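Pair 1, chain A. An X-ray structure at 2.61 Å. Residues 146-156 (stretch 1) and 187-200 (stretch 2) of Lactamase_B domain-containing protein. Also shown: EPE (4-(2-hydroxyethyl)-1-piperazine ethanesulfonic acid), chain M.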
# COMPACT_ATOMS: atom_id res chain seq x y z
N VAL A 146 11.01 -2.81 18.22
CA VAL A 146 9.80 -3.59 18.46
C VAL A 146 8.84 -3.44 17.28
O VAL A 146 8.86 -2.44 16.55
CB VAL A 146 9.05 -3.23 19.77
CG1 VAL A 146 9.75 -3.82 20.94
CG2 VAL A 146 8.85 -1.73 19.92
N VAL A 147 7.97 -4.42 17.12
CA VAL A 147 6.91 -4.33 16.14
C VAL A 147 5.58 -4.17 16.87
O VAL A 147 5.48 -4.33 18.09
CB VAL A 147 6.89 -5.54 15.16
CG1 VAL A 147 8.24 -5.77 14.53
CG2 VAL A 147 6.37 -6.82 15.82
N VAL A 148 4.56 -3.77 16.11
CA VAL A 148 3.19 -3.55 16.60
C VAL A 148 2.26 -4.29 15.65
O VAL A 148 2.38 -4.13 14.43
CB VAL A 148 2.81 -2.06 16.65
CG1 VAL A 148 1.40 -1.89 17.13
CG2 VAL A 148 3.78 -1.29 17.52
N TYR A 149 1.37 -5.09 16.19
CA TYR A 149 0.44 -5.86 15.39
C TYR A 149 -0.96 -5.45 15.78
O TYR A 149 -1.24 -5.23 16.97
CB TYR A 149 0.61 -7.38 15.57
CG TYR A 149 -0.19 -8.23 14.56
CD1 TYR A 149 -0.01 -8.09 13.16
CD2 TYR A 149 -1.11 -9.20 15.02
CE1 TYR A 149 -0.71 -8.87 12.25
CE2 TYR A 149 -1.82 -10.00 14.10
CZ TYR A 149 -1.61 -9.82 12.73
OH TYR A 149 -2.30 -10.58 11.85
N LEU A 150 -1.80 -5.22 14.76
CA LEU A 150 -3.24 -5.09 14.93
C LEU A 150 -3.84 -6.44 14.53
O LEU A 150 -3.91 -6.74 13.33
CB LEU A 150 -3.80 -3.96 14.06
CG LEU A 150 -3.02 -2.63 13.96
CD1 LEU A 150 -3.82 -1.50 13.33
CD2 LEU A 150 -2.56 -2.19 15.33
N PRO A 151 -4.21 -7.31 15.49
CA PRO A 151 -4.79 -8.62 15.11
C PRO A 151 -6.17 -8.55 14.46
O PRO A 151 -6.56 -9.51 13.77
CB PRO A 151 -4.83 -9.38 16.45
CG PRO A 151 -4.76 -8.34 17.52
CD PRO A 151 -3.94 -7.24 16.94
N GLN A 152 -6.95 -7.48 14.68
CA GLN A 152 -8.25 -7.38 14.03
C GLN A 152 -8.10 -7.01 12.55
O GLN A 152 -8.62 -7.70 11.67
CB GLN A 152 -9.15 -6.38 14.78
CG GLN A 152 -9.37 -6.72 16.29
CD GLN A 152 -9.73 -5.50 17.22
OE1 GLN A 152 -9.02 -4.48 17.26
NE2 GLN A 152 -10.82 -5.64 17.98
N GLN A 153 -7.32 -5.98 12.24
CA GLN A 153 -7.09 -5.63 10.85
C GLN A 153 -5.99 -6.48 10.20
O GLN A 153 -5.83 -6.42 8.98
CB GLN A 153 -6.73 -4.14 10.75
CG GLN A 153 -7.83 -3.18 11.16
CD GLN A 153 -7.77 -2.79 12.65
OE1 GLN A 153 -7.27 -3.55 13.48
NE2 GLN A 153 -8.29 -1.61 12.98
N LYS A 154 -5.30 -7.31 10.99
CA LYS A 154 -4.14 -8.11 10.57
C LYS A 154 -3.09 -7.26 9.85
O LYS A 154 -2.59 -7.60 8.77
CB LYS A 154 -4.59 -9.29 9.71
CG LYS A 154 -5.70 -10.12 10.34
CD LYS A 154 -5.40 -11.59 10.24
CE LYS A 154 -6.37 -12.38 11.08
NZ LYS A 154 -7.43 -12.93 10.18
N ILE A 155 -2.71 -6.17 10.50
CA ILE A 155 -1.72 -5.23 10.00
C ILE A 155 -0.49 -5.30 10.90
O ILE A 155 -0.60 -5.11 12.12
CB ILE A 155 -2.29 -3.80 9.97
CG1 ILE A 155 -3.43 -3.69 8.96
CG2 ILE A 155 -1.18 -2.79 9.68
CD1 ILE A 155 -3.89 -2.25 8.66
N LEU A 156 0.67 -5.55 10.31
CA LEU A 156 1.92 -5.64 11.07
C LEU A 156 2.82 -4.47 10.70
O LEU A 156 3.22 -4.33 9.54
CB LEU A 156 2.63 -6.96 10.80
CG LEU A 156 4.04 -6.96 11.37
CD1 LEU A 156 4.01 -7.04 12.89
CD2 LEU A 156 4.89 -8.11 10.74
N ARG A 187 11.15 -14.84 13.51
CA ARG A 187 10.18 -14.76 14.60
C ARG A 187 8.92 -14.06 14.11
O ARG A 187 7.80 -14.57 14.28
CB ARG A 187 10.82 -14.02 15.78
CG ARG A 187 11.48 -14.91 16.80
CD ARG A 187 12.51 -14.17 17.67
NE ARG A 187 13.53 -15.08 18.22
CZ ARG A 187 14.86 -14.88 18.20
NH1 ARG A 187 15.41 -13.79 17.67
NH2 ARG A 187 15.65 -15.80 18.73
N LEU A 188 9.06 -12.95 13.38
CA LEU A 188 7.88 -12.29 12.85
C LEU A 188 7.10 -13.23 11.93
O LEU A 188 5.86 -13.33 12.02
CB LEU A 188 8.29 -11.04 12.10
CG LEU A 188 8.93 -9.95 12.94
CD1 LEU A 188 9.15 -8.74 12.05
CD2 LEU A 188 8.06 -9.62 14.12
N GLN A 189 7.79 -13.93 11.03
CA GLN A 189 7.08 -14.85 10.14
C GLN A 189 6.37 -15.94 10.91
O GLN A 189 5.31 -16.39 10.49
CB GLN A 189 8.02 -15.48 9.14
CG GLN A 189 8.60 -14.57 8.11
CD GLN A 189 9.65 -15.30 7.33
OE1 GLN A 189 10.39 -16.08 7.93
NE2 GLN A 189 9.71 -15.09 6.00
N GLN A 190 6.90 -16.37 12.06
CA GLN A 190 6.24 -17.46 12.75
C GLN A 190 5.13 -16.99 13.68
O GLN A 190 4.17 -17.73 13.91
CB GLN A 190 7.27 -18.29 13.55
CG GLN A 190 7.13 -19.81 13.34
CD GLN A 190 7.28 -20.24 11.86
OE1 GLN A 190 8.29 -19.92 11.20
NE2 GLN A 190 6.27 -20.92 11.33
N ARG A 191 5.16 -15.72 14.10
CA ARG A 191 4.18 -15.19 15.04
C ARG A 191 2.96 -14.56 14.37
O ARG A 191 1.88 -14.55 14.98
CB ARG A 191 4.86 -14.19 15.95
CG ARG A 191 3.99 -13.59 17.00
CD ARG A 191 4.78 -12.68 17.89
NE ARG A 191 4.04 -12.37 19.10
CZ ARG A 191 4.10 -13.09 20.22
NH1 ARG A 191 4.88 -14.16 20.31
NH2 ARG A 191 3.36 -12.73 21.25
N TYR A 192 3.10 -14.03 13.16
CA TYR A 192 1.99 -13.41 12.43
C TYR A 192 1.77 -14.10 11.09
O TYR A 192 1.86 -13.46 10.03
CB TYR A 192 2.22 -11.91 12.25
CG TYR A 192 2.59 -11.25 13.54
CD1 TYR A 192 1.60 -10.94 14.48
CD2 TYR A 192 3.93 -11.01 13.88
CE1 TYR A 192 1.93 -10.37 15.68
CE2 TYR A 192 4.27 -10.43 15.09
CZ TYR A 192 3.26 -10.12 15.99
OH TYR A 192 3.54 -9.56 17.20
N PRO A 193 1.49 -15.40 11.08
CA PRO A 193 1.37 -16.11 9.80
C PRO A 193 0.24 -15.61 8.91
O PRO A 193 0.29 -15.86 7.70
CB PRO A 193 1.16 -17.57 10.23
CG PRO A 193 0.64 -17.48 11.59
CD PRO A 193 1.31 -16.32 12.22
N LYS A 194 -0.78 -14.94 9.47
CA LYS A 194 -1.91 -14.43 8.69
C LYS A 194 -1.94 -12.91 8.64
O LYS A 194 -3.01 -12.31 8.55
CB LYS A 194 -3.24 -14.97 9.24
CG LYS A 194 -3.33 -16.50 9.09
CD LYS A 194 -4.33 -17.07 8.05
CE LYS A 194 -4.56 -18.58 8.22
NZ LYS A 194 -5.74 -19.14 8.86
N ALA A 195 -0.77 -12.27 8.70
CA ALA A 195 -0.70 -10.82 8.48
C ALA A 195 -1.01 -10.46 7.03
O ALA A 195 -0.48 -11.06 6.09
CB ALA A 195 0.68 -10.31 8.88
N LYS A 196 -1.85 -9.45 6.83
CA LYS A 196 -2.23 -9.06 5.48
C LYS A 196 -1.37 -7.92 4.94
O LYS A 196 -1.01 -7.93 3.77
CB LYS A 196 -3.70 -8.65 5.43
CG LYS A 196 -4.68 -9.74 5.77
CD LYS A 196 -6.03 -9.41 5.21
CE LYS A 196 -6.89 -8.57 6.13
NZ LYS A 196 -8.14 -8.13 5.40
N VAL A 197 -1.06 -6.94 5.76
CA VAL A 197 -0.21 -5.81 5.39
C VAL A 197 0.98 -5.78 6.34
O VAL A 197 0.82 -6.03 7.54
CB VAL A 197 -0.95 -4.45 5.46
CG1 VAL A 197 -0.12 -3.35 4.78
CG2 VAL A 197 -2.33 -4.52 4.89
N VAL A 198 2.17 -5.51 5.78
CA VAL A 198 3.40 -5.31 6.55
C VAL A 198 3.97 -3.94 6.20
O VAL A 198 4.25 -3.66 5.03
CB VAL A 198 4.42 -6.42 6.26
CG1 VAL A 198 5.78 -6.11 6.95
CG2 VAL A 198 3.82 -7.78 6.66
N VAL A 199 4.11 -3.07 7.20
CA VAL A 199 4.49 -1.68 6.93
C VAL A 199 5.95 -1.49 7.32
O VAL A 199 6.29 -1.60 8.50
CB VAL A 199 3.59 -0.67 7.64
CG1 VAL A 199 3.90 0.71 7.08
CG2 VAL A 199 2.13 -1.04 7.44
N PRO A 200 6.84 -1.21 6.38
CA PRO A 200 8.22 -0.86 6.70
C PRO A 200 8.33 0.63 6.99
O PRO A 200 7.38 1.41 6.86
CB PRO A 200 8.97 -1.22 5.41
CG PRO A 200 7.97 -0.90 4.34
CD PRO A 200 6.59 -1.23 4.93
N1 EPE M . -1.75 -13.60 17.17
C2 EPE M . -0.40 -13.04 17.40
C3 EPE M . 0.06 -13.23 18.85
N4 EPE M . -0.95 -12.84 19.81
C5 EPE M . -2.33 -13.18 19.50
C6 EPE M . -2.72 -12.94 18.05
C7 EPE M . -0.56 -12.71 21.21
C8 EPE M . -1.45 -11.73 21.97
O8 EPE M . -1.25 -11.78 23.38
C9 EPE M . -2.08 -13.26 15.78
C10 EPE M . -2.11 -14.46 14.84
S EPE M . -2.36 -13.98 13.11
O1S EPE M . -3.23 -12.80 12.92
O2S EPE M . -3.00 -15.11 12.46
O3S EPE M . -1.04 -13.77 12.52

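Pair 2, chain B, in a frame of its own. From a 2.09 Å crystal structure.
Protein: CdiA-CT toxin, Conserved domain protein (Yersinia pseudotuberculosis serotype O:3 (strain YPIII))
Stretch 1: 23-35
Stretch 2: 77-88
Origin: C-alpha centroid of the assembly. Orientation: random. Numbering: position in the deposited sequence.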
# COMPACT_ATOMS: atom_id res chain seq x y z
N THR B 23 -6.66 0.73 6.68
CA THR B 23 -7.91 1.47 6.77
C THR B 23 -8.27 2.11 5.43
O THR B 23 -9.40 2.56 5.24
CB THR B 23 -7.82 2.54 7.86
OG1 THR B 23 -9.07 3.24 7.95
CG2 THR B 23 -6.72 3.53 7.52
N TYR B 24 -7.31 2.13 4.51
CA TYR B 24 -7.51 2.79 3.22
C TYR B 24 -8.23 1.88 2.23
O TYR B 24 -7.79 0.76 1.96
CB TYR B 24 -6.17 3.24 2.63
CG TYR B 24 -5.44 4.25 3.49
CD1 TYR B 24 -6.13 5.12 4.32
CD2 TYR B 24 -4.05 4.31 3.47
CE1 TYR B 24 -5.46 6.04 5.11
CE2 TYR B 24 -3.37 5.23 4.26
CZ TYR B 24 -4.08 6.09 5.07
OH TYR B 24 -3.42 7.01 5.86
N ASP B 25 -9.33 2.37 1.67
CA ASP B 25 -10.12 1.60 0.73
C ASP B 25 -9.88 2.08 -0.70
O ASP B 25 -9.89 1.29 -1.64
CB ASP B 25 -11.61 1.69 1.08
CG ASP B 25 -11.89 1.19 2.49
OD1 ASP B 25 -11.33 0.14 2.88
OD2 ASP B 25 -12.68 1.84 3.21
N TYR B 26 -9.66 3.38 -0.85
CA TYR B 26 -9.39 3.97 -2.15
C TYR B 26 -8.13 4.81 -2.15
O TYR B 26 -7.76 5.41 -1.14
CB TYR B 26 -10.58 4.82 -2.61
CG TYR B 26 -11.81 4.02 -2.90
CD1 TYR B 26 -12.01 3.46 -4.15
CD2 TYR B 26 -12.77 3.80 -1.92
CE1 TYR B 26 -13.13 2.71 -4.43
CE2 TYR B 26 -13.89 3.05 -2.18
CZ TYR B 26 -14.07 2.50 -3.44
OH TYR B 26 -15.19 1.76 -3.71
N PHE B 27 -7.47 4.86 -3.30
CA PHE B 27 -6.27 5.66 -3.46
C PHE B 27 -6.25 6.29 -4.85
O PHE B 27 -6.19 5.58 -5.85
CB PHE B 27 -5.02 4.80 -3.25
CG PHE B 27 -3.73 5.58 -3.26
CD1 PHE B 27 -3.65 6.81 -2.63
CD2 PHE B 27 -2.61 5.09 -3.89
CE1 PHE B 27 -2.47 7.53 -2.63
CE2 PHE B 27 -1.42 5.80 -3.90
CZ PHE B 27 -1.35 7.02 -3.27
N ASP B 28 -6.34 7.61 -4.91
CA ASP B 28 -6.21 8.31 -6.18
C ASP B 28 -4.77 8.16 -6.66
O ASP B 28 -3.86 8.78 -6.12
CB ASP B 28 -6.59 9.79 -6.04
CG ASP B 28 -6.73 10.49 -7.38
OD1 ASP B 28 -5.89 10.26 -8.28
OD2 ASP B 28 -7.68 11.29 -7.54
N ARG B 29 -4.57 7.31 -7.67
CA ARG B 29 -3.24 6.92 -8.09
C ARG B 29 -2.45 8.07 -8.69
O ARG B 29 -1.23 7.97 -8.87
CB ARG B 29 -3.32 5.77 -9.10
CG ARG B 29 -4.20 4.63 -8.65
CD ARG B 29 -3.80 4.07 -7.30
NE ARG B 29 -4.72 3.01 -6.88
CZ ARG B 29 -4.36 1.75 -6.67
NH1 ARG B 29 -3.10 1.38 -6.81
NH2 ARG B 29 -5.27 0.86 -6.30
N ALA B 30 -3.13 9.17 -9.01
CA ALA B 30 -2.47 10.32 -9.61
C ALA B 30 -2.24 11.46 -8.62
O ALA B 30 -1.16 12.05 -8.59
CB ALA B 30 -3.26 10.81 -10.81
N THR B 31 -3.25 11.78 -7.81
CA THR B 31 -3.15 12.93 -6.91
C THR B 31 -2.63 12.56 -5.52
O THR B 31 -2.03 13.40 -4.84
CB THR B 31 -4.51 13.64 -6.74
OG1 THR B 31 -5.38 12.85 -5.92
CG2 THR B 31 -5.16 13.87 -8.10
N GLY B 32 -2.88 11.33 -5.08
CA GLY B 32 -2.37 10.88 -3.80
C GLY B 32 -3.37 11.02 -2.66
O GLY B 32 -3.03 10.83 -1.50
N ALA B 33 -4.61 11.36 -3.01
CA ALA B 33 -5.68 11.45 -2.03
C ALA B 33 -6.13 10.05 -1.61
O ALA B 33 -6.53 9.25 -2.46
CB ALA B 33 -6.84 12.23 -2.60
N VAL B 34 -6.06 9.75 -0.32
CA VAL B 34 -6.55 8.47 0.17
C VAL B 34 -7.94 8.63 0.79
O VAL B 34 -8.25 9.65 1.39
CB VAL B 34 -5.61 7.83 1.21
CG1 VAL B 34 -4.25 7.58 0.60
CG2 VAL B 34 -5.49 8.69 2.45
N VAL B 35 -8.76 7.60 0.62
CA VAL B 35 -10.11 7.61 1.17
C VAL B 35 -10.37 6.34 1.97
O VAL B 35 -10.14 5.23 1.49
CB VAL B 35 -11.17 7.74 0.07
CG1 VAL B 35 -12.57 7.64 0.66
CG2 VAL B 35 -11.01 9.06 -0.68
N THR B 77 2.15 -1.78 -2.71
CA THR B 77 2.89 -0.99 -1.73
C THR B 77 2.44 0.47 -1.72
O THR B 77 2.40 1.13 -2.76
CB THR B 77 4.41 -1.05 -2.00
OG1 THR B 77 4.87 -2.41 -1.89
CG2 THR B 77 5.17 -0.19 -0.99
N VAL B 78 2.11 0.97 -0.53
CA VAL B 78 1.74 2.38 -0.34
C VAL B 78 2.42 2.92 0.92
O VAL B 78 2.40 2.26 1.96
CB VAL B 78 0.21 2.57 -0.22
CG1 VAL B 78 -0.13 4.05 -0.05
CG2 VAL B 78 -0.52 1.99 -1.42
N ASN B 79 3.02 4.10 0.83
CA ASN B 79 3.52 4.76 2.03
C ASN B 79 3.06 6.21 2.11
O ASN B 79 2.48 6.75 1.16
CB ASN B 79 5.05 4.68 2.11
CG ASN B 79 5.76 5.32 0.92
OD1 ASN B 79 5.25 6.26 0.31
ND2 ASN B 79 6.94 4.81 0.60
N SER B 80 3.31 6.84 3.25
CA SER B 80 2.77 8.16 3.55
C SER B 80 3.32 9.26 2.65
O SER B 80 2.71 10.32 2.51
CB SER B 80 3.03 8.51 5.01
OG SER B 80 4.40 8.41 5.32
N SER B 81 4.48 9.02 2.05
CA SER B 81 5.10 9.99 1.16
C SER B 81 4.28 10.17 -0.12
O SER B 81 4.36 11.20 -0.78
CB SER B 81 6.53 9.56 0.80
OG SER B 81 6.53 8.35 0.07
N MET B 82 3.49 9.15 -0.44
CA MET B 82 2.63 9.17 -1.62
C MET B 82 1.33 9.92 -1.35
O MET B 82 0.70 10.45 -2.26
CB MET B 82 2.30 7.74 -2.07
CG MET B 82 3.51 6.83 -2.22
SD MET B 82 3.04 5.09 -2.30
CE MET B 82 4.63 4.30 -2.44
N ILE B 83 0.93 9.94 -0.08
CA ILE B 83 -0.37 10.47 0.32
C ILE B 83 -0.35 11.99 0.46
O ILE B 83 0.45 12.55 1.21
CB ILE B 83 -0.81 9.84 1.64
CG1 ILE B 83 -0.77 8.31 1.54
CG2 ILE B 83 -2.20 10.33 2.03
CD1 ILE B 83 -1.03 7.59 2.84
N THR B 84 -1.25 12.66 -0.26
CA THR B 84 -1.32 14.12 -0.22
C THR B 84 -2.50 14.61 0.62
O THR B 84 -2.48 15.73 1.14
CB THR B 84 -1.43 14.74 -1.63
OG1 THR B 84 -2.56 14.19 -2.30
CG2 THR B 84 -0.17 14.44 -2.43
N SER B 85 -3.53 13.78 0.74
CA SER B 85 -4.66 14.11 1.59
C SER B 85 -5.32 12.84 2.11
O SER B 85 -5.26 11.79 1.47
CB SER B 85 -5.68 14.97 0.84
OG SER B 85 -6.18 14.30 -0.30
N LYS B 86 -5.94 12.94 3.28
CA LYS B 86 -6.59 11.81 3.92
C LYS B 86 -8.04 12.14 4.24
O LYS B 86 -8.34 13.23 4.73
CB LYS B 86 -5.84 11.41 5.20
CG LYS B 86 -4.38 11.02 4.96
CD LYS B 86 -3.63 10.77 6.26
CE LYS B 86 -2.18 10.39 5.98
NZ LYS B 86 -1.39 10.17 7.23
N GLU B 87 -8.94 11.20 3.96
CA GLU B 87 -10.36 11.43 4.20
C GLU B 87 -11.09 10.18 4.65
O GLU B 87 -10.86 9.09 4.12
CB GLU B 87 -11.02 11.98 2.94
CG GLU B 87 -12.52 12.22 3.10
CD GLU B 87 -13.19 12.56 1.80
OE1 GLU B 87 -12.61 12.27 0.73
OE2 GLU B 87 -14.30 13.13 1.84
N VAL B 88 -11.97 10.34 5.62
CA VAL B 88 -12.87 9.26 6.01
C VAL B 88 -14.28 9.57 5.53
O VAL B 88 -14.87 10.58 5.92
CB VAL B 88 -12.88 9.03 7.53
CG1 VAL B 88 -13.78 7.86 7.87
CG2 VAL B 88 -11.48 8.80 8.04
O HOH W 1 -8.64 12.22 0.74

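Pair 1 and pair 2 share one backbone arrangement: a hairpin whose second strand runs parallel to a strand from the other stretch. Fourteen central residues superpose with an RMSD of 0.9 Å. The bridge Leu156(A) with Val198(A) matches Val34(B) with Lys86(B).

The backbone bonds follow the same ladder. In pair 1, Lys196(A) N donates to Lys154(A) O at 2.8 Å. In pair 2, Thr84(B) N donates to Gly32(B) O, also at 2.8 Å. One step on, Leu156(A) N bonds to Val197(A) O at 2.8 Å, and Val34(B) N to Ser85(B) O at 2.8 Å. The next rung differs in quality. Val199(A) N reaches Leu156(A) O at 2.8 Å, but the bond from Glu87(B) N to Val34(B) O is weak, at 3.1 Å with an angle of 131°. A water also donates to Val34(B) O.

The turn position is Lys154(A) in pair 1 and Gly32(B) in pair 2. Both have positive phi, but the values differ. Lys154(A), at 51/51, points its CA-to-CB bond toward the other stretch, and its CD lies 3.0 Å from Lys194(A) O. Gly32(B), at 95/9, has no room for a side chain. An ideal CB would lie 2.5 Å from Met82(B) O, and the backbone angles alone call for glycine. Beside it, Thr84(B) OG1 donates to Thr31(B) O at 2.7 Å. Its match, Lys196(A), instead lays its chain along the first stretch, with CE 3.7 Å from Gln153(A) O.

Tyr149(A) and Phe27(B) match closely, and both are t at chi1. Their neighbours differ. Tyr149(A) packs obliquely on Tyr192(A), with CG 3.2 Å from CE1. Tyr192(A) has no counterpart in pair 2. There, Val78(B) CG1 lies over one face of the Phe27(B) ring, and Met82(B) CB is 3.9 Å from Phe27(B) CZ. The tyrosine hydroxyl adds a bond that phenylalanine cannot make: Tyr149(A) OH donates to O1S of EPE at 2.6 Å. EPE probably comes from the crystallisation liquor.

Leu156(A) and Val34(B) match. Each lies on the same face of the sheet as its bridge partner and also packs against residues that come before the stretch 2 strand: Tyr192(A) and Ala195(A) in pair 1, Ile83(B) in pair 2. Leu156(A) sets CD1 over the face of Tyr192(A), 4.2 Å from the ring centroid. The shorter Val34(B) meets the longer Ile83(B), with CG1 3.7 Å from Ile83(B) CG1. Ile83(B) matches the small Ala195(A), whose CB is 4.3 Å from Leu156(A) CB. A large residue thus faces a small one in pair 1, and the sizes are reversed in pair 2.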